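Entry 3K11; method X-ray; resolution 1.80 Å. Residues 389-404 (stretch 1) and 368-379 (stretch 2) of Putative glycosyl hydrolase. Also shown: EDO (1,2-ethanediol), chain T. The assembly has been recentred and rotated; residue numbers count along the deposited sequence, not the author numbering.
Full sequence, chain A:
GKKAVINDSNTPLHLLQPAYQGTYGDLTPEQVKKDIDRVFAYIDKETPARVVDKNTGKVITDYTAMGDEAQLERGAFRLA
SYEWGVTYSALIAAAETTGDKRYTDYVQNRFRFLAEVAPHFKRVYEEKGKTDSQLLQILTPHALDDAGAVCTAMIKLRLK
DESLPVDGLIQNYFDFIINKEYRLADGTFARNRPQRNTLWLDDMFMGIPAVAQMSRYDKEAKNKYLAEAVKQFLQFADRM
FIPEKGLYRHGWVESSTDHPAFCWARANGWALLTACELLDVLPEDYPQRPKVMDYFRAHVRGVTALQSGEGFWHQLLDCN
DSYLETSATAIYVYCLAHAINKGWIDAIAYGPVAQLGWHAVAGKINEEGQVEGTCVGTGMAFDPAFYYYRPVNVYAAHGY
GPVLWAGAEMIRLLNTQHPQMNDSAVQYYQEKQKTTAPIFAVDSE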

# COMPACT_ATOMS: atom_id res chain seq x y z
N TYR A 389 4.47 8.33 15.34
CA TYR A 389 5.56 8.82 16.18
C TYR A 389 5.44 8.43 17.64
O TYR A 389 6.24 8.87 18.45
CB TYR A 389 5.71 10.36 16.06
CG TYR A 389 6.42 10.77 14.82
CD1 TYR A 389 7.82 10.88 14.81
CD2 TYR A 389 5.73 11.01 13.63
CE1 TYR A 389 8.50 11.18 13.66
CE2 TYR A 389 6.40 11.30 12.45
CZ TYR A 389 7.80 11.41 12.48
OH TYR A 389 8.50 11.79 11.36
N ARG A 390 4.53 7.53 17.96
CA ARG A 390 4.45 7.04 19.36
C ARG A 390 5.78 6.47 19.77
O ARG A 390 6.34 5.61 19.08
CB ARG A 390 3.37 5.99 19.52
CG ARG A 390 1.91 6.47 19.28
CD ARG A 390 1.50 7.71 20.01
NE ARG A 390 1.61 7.58 21.46
CZ ARG A 390 2.02 8.54 22.29
NH1 ARG A 390 2.42 9.72 21.85
NH2 ARG A 390 2.07 8.29 23.60
N PRO A 391 6.34 6.94 20.89
CA PRO A 391 7.61 6.36 21.35
C PRO A 391 7.57 4.89 21.65
O PRO A 391 6.50 4.36 21.95
CB PRO A 391 7.86 7.11 22.66
CG PRO A 391 7.19 8.44 22.45
CD PRO A 391 5.92 8.09 21.72
N VAL A 392 8.74 4.24 21.59
CA VAL A 392 8.94 2.88 22.05
C VAL A 392 9.88 2.92 23.25
O VAL A 392 10.75 3.81 23.33
CB VAL A 392 9.50 1.92 20.96
CG1 VAL A 392 8.45 1.75 19.79
CG2 VAL A 392 10.91 2.34 20.48
N ASN A 393 9.69 1.98 24.18
CA ASN A 393 10.54 1.93 25.34
C ASN A 393 10.51 0.54 25.96
O ASN A 393 9.45 -0.07 25.99
CB ASN A 393 10.10 2.96 26.39
CG ASN A 393 11.16 3.20 27.42
OD1 ASN A 393 11.24 2.48 28.40
ND2 ASN A 393 12.08 4.13 27.13
N VAL A 394 11.67 0.06 26.40
CA VAL A 394 11.76 -1.23 27.10
C VAL A 394 10.87 -1.33 28.31
O VAL A 394 10.43 -2.43 28.68
CB VAL A 394 13.21 -1.55 27.50
CG1 VAL A 394 14.04 -1.81 26.20
CG2 VAL A 394 13.77 -0.43 28.40
N TYR A 395 10.58 -0.19 28.93
CA TYR A 395 9.71 -0.21 30.08
C TYR A 395 8.21 -0.09 29.81
O TYR A 395 7.42 -0.04 30.75
CB TYR A 395 10.13 0.86 31.08
CG TYR A 395 11.49 0.56 31.66
CD1 TYR A 395 11.67 -0.56 32.45
CD2 TYR A 395 12.59 1.37 31.38
CE1 TYR A 395 12.89 -0.88 32.97
CE2 TYR A 395 13.84 1.05 31.91
CZ TYR A 395 13.97 -0.08 32.71
OH TYR A 395 15.18 -0.44 33.29
N ALA A 396 7.81 0.01 28.53
CA ALA A 396 6.40 -0.10 28.16
C ALA A 396 5.99 -1.49 28.60
O ALA A 396 6.52 -2.49 28.07
CB ALA A 396 6.23 0.04 26.67
N ALA A 397 5.04 -1.57 29.52
CA ALA A 397 4.68 -2.85 30.13
C ALA A 397 3.92 -3.79 29.17
O ALA A 397 3.79 -5.00 29.40
CB ALA A 397 3.85 -2.62 31.37
N HIS A 398 3.42 -3.22 28.10
CA HIS A 398 2.55 -3.91 27.17
C HIS A 398 3.23 -5.02 26.44
O HIS A 398 2.54 -5.85 25.85
CB HIS A 398 2.07 -2.95 26.08
CG HIS A 398 1.54 -1.67 26.62
ND1 HIS A 398 2.35 -0.66 27.06
CD2 HIS A 398 0.26 -1.26 26.83
CE1 HIS A 398 1.60 0.32 27.52
NE2 HIS A 398 0.33 -0.00 27.35
N GLY A 399 4.56 -5.01 26.40
CA GLY A 399 5.26 -6.06 25.66
C GLY A 399 5.34 -7.39 26.37
O GLY A 399 5.44 -8.45 25.73
N TYR A 400 5.29 -7.36 27.70
CA TYR A 400 5.72 -8.52 28.49
C TYR A 400 4.71 -9.68 28.45
O TYR A 400 5.11 -10.83 28.14
CB TYR A 400 6.09 -8.05 29.93
CG TYR A 400 7.34 -7.22 29.82
CD1 TYR A 400 8.58 -7.83 29.74
CD2 TYR A 400 7.27 -5.86 29.58
CE1 TYR A 400 9.75 -7.08 29.49
CE2 TYR A 400 8.45 -5.10 29.35
CZ TYR A 400 9.67 -5.72 29.32
OH TYR A 400 10.82 -5.01 29.05
N GLY A 401 3.45 -9.38 28.78
CA GLY A 401 2.36 -10.37 28.79
C GLY A 401 2.26 -11.07 27.46
O GLY A 401 2.27 -12.29 27.36
N PRO A 402 2.14 -10.28 26.41
CA PRO A 402 2.02 -10.86 25.09
C PRO A 402 3.16 -11.75 24.64
O PRO A 402 2.92 -12.78 24.07
CB PRO A 402 1.84 -9.66 24.20
CG PRO A 402 1.16 -8.64 25.05
CD PRO A 402 1.83 -8.84 26.42
N VAL A 403 4.41 -11.39 24.94
CA VAL A 403 5.53 -12.23 24.57
C VAL A 403 5.45 -13.53 25.33
O VAL A 403 5.70 -14.60 24.77
CB VAL A 403 6.87 -11.48 24.82
CG1 VAL A 403 8.06 -12.43 24.77
CG2 VAL A 403 7.00 -10.32 23.77
N LEU A 404 5.15 -13.46 26.62
CA LEU A 404 5.05 -14.68 27.43
C LEU A 404 3.94 -15.60 26.93
O LEU A 404 4.10 -16.81 26.83
CB LEU A 404 4.80 -14.34 28.91
CG LEU A 404 5.98 -13.69 29.68
CD1 LEU A 404 5.51 -13.03 31.02
CD2 LEU A 404 7.08 -14.76 29.97
C1 EDO T . 17.09 -7.44 21.22
O1 EDO T . 16.74 -6.45 20.20
C2 EDO T . 18.59 -7.69 21.28
O2 EDO T . 19.31 -6.56 21.85
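Stretch 2 (368-379) EGQVEGTCVGTG

The apolar contacts gather around two valines of stretch 2. Val371 packs on the helix of stretch 1, its CG2 3.7 Å from Tyr400 CE1 and 4.0 Å from Val403 CG2, while its CB lies over one face of the Tyr400 ring. A compact branched side chain can thus meet an aromatic ring and an aliphatic neighbour at once. Val376 serves the other end: its CG2 is 3.8 Å from Pro391 CD, and its CG1 is 4.3 Å from Ala396 CB. Between the two valines Thr374 turns its methyl to stretch 1, with CG2 3.6 Å from Ala396 CB and 4.0 Å from His398 CB. The small Ala396 side chain points toward stretch 2 and fits this close approach. Gly399 allows a similar closeness, its CA 3.7 Å from Thr374 OG1; a CB there would fall only 2.6 Å from that same oxygen.

Around this centre the backbones join through a single beta bridge, Val392 with Cys375, whose CA atoms are 4.4 Å apart. Val376 N donates to Pro391 O at 2.9 Å, and Asn393 N donates to Thr374 O at 3.1 Å. Proline suits its position because the bridge uses its carbonyl and not its nitrogen, which has no hydrogen to give. Stretch 2 is an irregular segment, largely extended, interrupted by positive phi at Gly369 and Gly373. About the bridge the two stretches run in opposite directions, Arg390 to Val394 against Thr378 to Glu372. Beyond it, stretch 1 makes a type I turn from Asn393 to Ala396: Ala396 N bonds Asn393 O at 3.0 Å, and Asn393 OD1 accepts from Tyr395 N at 2.8 Å, so the asparagine side chain steadies its own turn. After the turn, stretch 1 passes back over Thr374 to Gly377, through a 3-10 segment at 397-399, before its helix meets Val371. A water fills the gap left between the two stretches, its oxygen 3.0 Å from Val371 O and 2.8 Å from Ala396 O, to both of which it donates, and 2.8 Å from Thr374 OG1, with which it also hydrogen-bonds. Together the stretches bury 969 Å², both sides summed.

Polar side chains secure the two ends. Tyr400 combines an apolar ring with a hydroxyl that ties three segments together: Tyr400 OH accepts from Val371 N at 3.0 Å and donates to Val394 O at 2.6 Å, linking helix, turn and stretch 2. At the other end of the contact the long Arg390 side chain reaches stretch 2 with the edge of its guanidinium. Arg390 NH2 donates to Gly377 O and Arg390 NE to Thr378 OG1, each at 2.9 Å. Thr378 is well suited to receive it, since its hydroxyl can accept from arginine while donating, from Thr378 OG1, to Val376 O at 2.8 Å.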

# COMPACT_ATOMS: atom_id res chain seq x y z
N GLU A 368 19.11 -9.02 28.82
CA GLU A 368 18.57 -8.78 30.14
C GLU A 368 17.18 -9.38 30.36
O GLU A 368 16.77 -9.60 31.52
CB GLU A 368 18.48 -7.30 30.35
CG GLU A 368 18.17 -6.92 31.78
CD GLU A 368 18.26 -5.44 32.00
OE1 GLU A 368 18.43 -4.69 31.02
OE2 GLU A 368 18.17 -5.04 33.18
N GLY A 369 16.47 -9.65 29.26
CA GLY A 369 15.12 -10.18 29.32
C GLY A 369 14.05 -9.13 29.07
O GLY A 369 12.84 -9.39 29.25
N GLN A 370 14.49 -7.92 28.70
CA GLN A 370 13.55 -6.87 28.33
C GLN A 370 13.02 -7.13 26.94
O GLN A 370 13.64 -7.83 26.16
CB GLN A 370 14.22 -5.50 28.35
CG GLN A 370 14.75 -5.10 29.73
CD GLN A 370 15.43 -3.76 29.70
OE1 GLN A 370 16.15 -3.45 28.74
NE2 GLN A 370 15.24 -2.97 30.76
N VAL A 371 11.89 -6.52 26.63
CA VAL A 371 11.26 -6.62 25.32
C VAL A 371 11.38 -5.25 24.67
O VAL A 371 10.79 -4.26 25.14
CB VAL A 371 9.79 -7.07 25.42
CG1 VAL A 371 9.13 -6.98 24.05
CG2 VAL A 371 9.70 -8.50 26.03
N GLU A 372 12.15 -5.21 23.59
CA GLU A 372 12.39 -3.98 22.82
C GLU A 372 11.37 -3.74 21.72
O GLU A 372 10.75 -4.68 21.21
CB GLU A 372 13.79 -4.01 22.20
CG GLU A 372 14.91 -4.18 23.25
CD GLU A 372 16.34 -4.06 22.70
OE1 GLU A 372 16.57 -3.92 21.46
OE2 GLU A 372 17.27 -4.04 23.56
N GLY A 373 11.25 -2.48 21.30
CA GLY A 373 10.37 -2.11 20.20
C GLY A 373 8.87 -2.04 20.51
O GLY A 373 8.06 -2.06 19.56
N THR A 374 8.52 -1.89 21.79
CA THR A 374 7.12 -1.79 22.20
C THR A 374 6.68 -0.34 22.28
O THR A 374 7.30 0.47 22.96
CB THR A 374 6.88 -2.41 23.56
OG1 THR A 374 7.20 -3.81 23.50
CG2 THR A 374 5.43 -2.23 24.01
N CYS A 375 5.56 -0.04 21.62
CA CYS A 375 4.89 1.27 21.64
C CYS A 375 4.41 1.58 23.08
O CYS A 375 3.81 0.75 23.74
CB CYS A 375 3.67 1.24 20.69
SG CYS A 375 2.71 2.75 20.68
N VAL A 376 4.70 2.78 23.55
CA VAL A 376 4.29 3.20 24.89
C VAL A 376 2.76 3.41 24.98
O VAL A 376 2.05 3.31 23.99
CB VAL A 376 5.04 4.48 25.33
CG1 VAL A 376 6.57 4.19 25.42
CG2 VAL A 376 4.67 5.67 24.41
N GLY A 377 2.26 3.72 26.18
CA GLY A 377 0.82 3.95 26.35
C GLY A 377 0.39 4.98 25.32
O GLY A 377 1.09 5.99 25.14
N THR A 378 -0.73 4.73 24.66
CA THR A 378 -1.16 5.51 23.45
C THR A 378 -2.69 5.66 23.45
O THR A 378 -3.43 4.67 23.55
CB THR A 378 -0.68 4.79 22.18
OG1 THR A 378 0.74 4.89 22.12
CG2 THR A 378 -1.30 5.40 20.90
N GLY A 379 -3.14 6.91 23.38
CA GLY A 379 -4.54 7.26 23.32
C GLY A 379 -5.04 7.34 21.88
O GLY A 379 -4.47 6.72 20.97
O HOH W 1 8.05 -3.85 26.19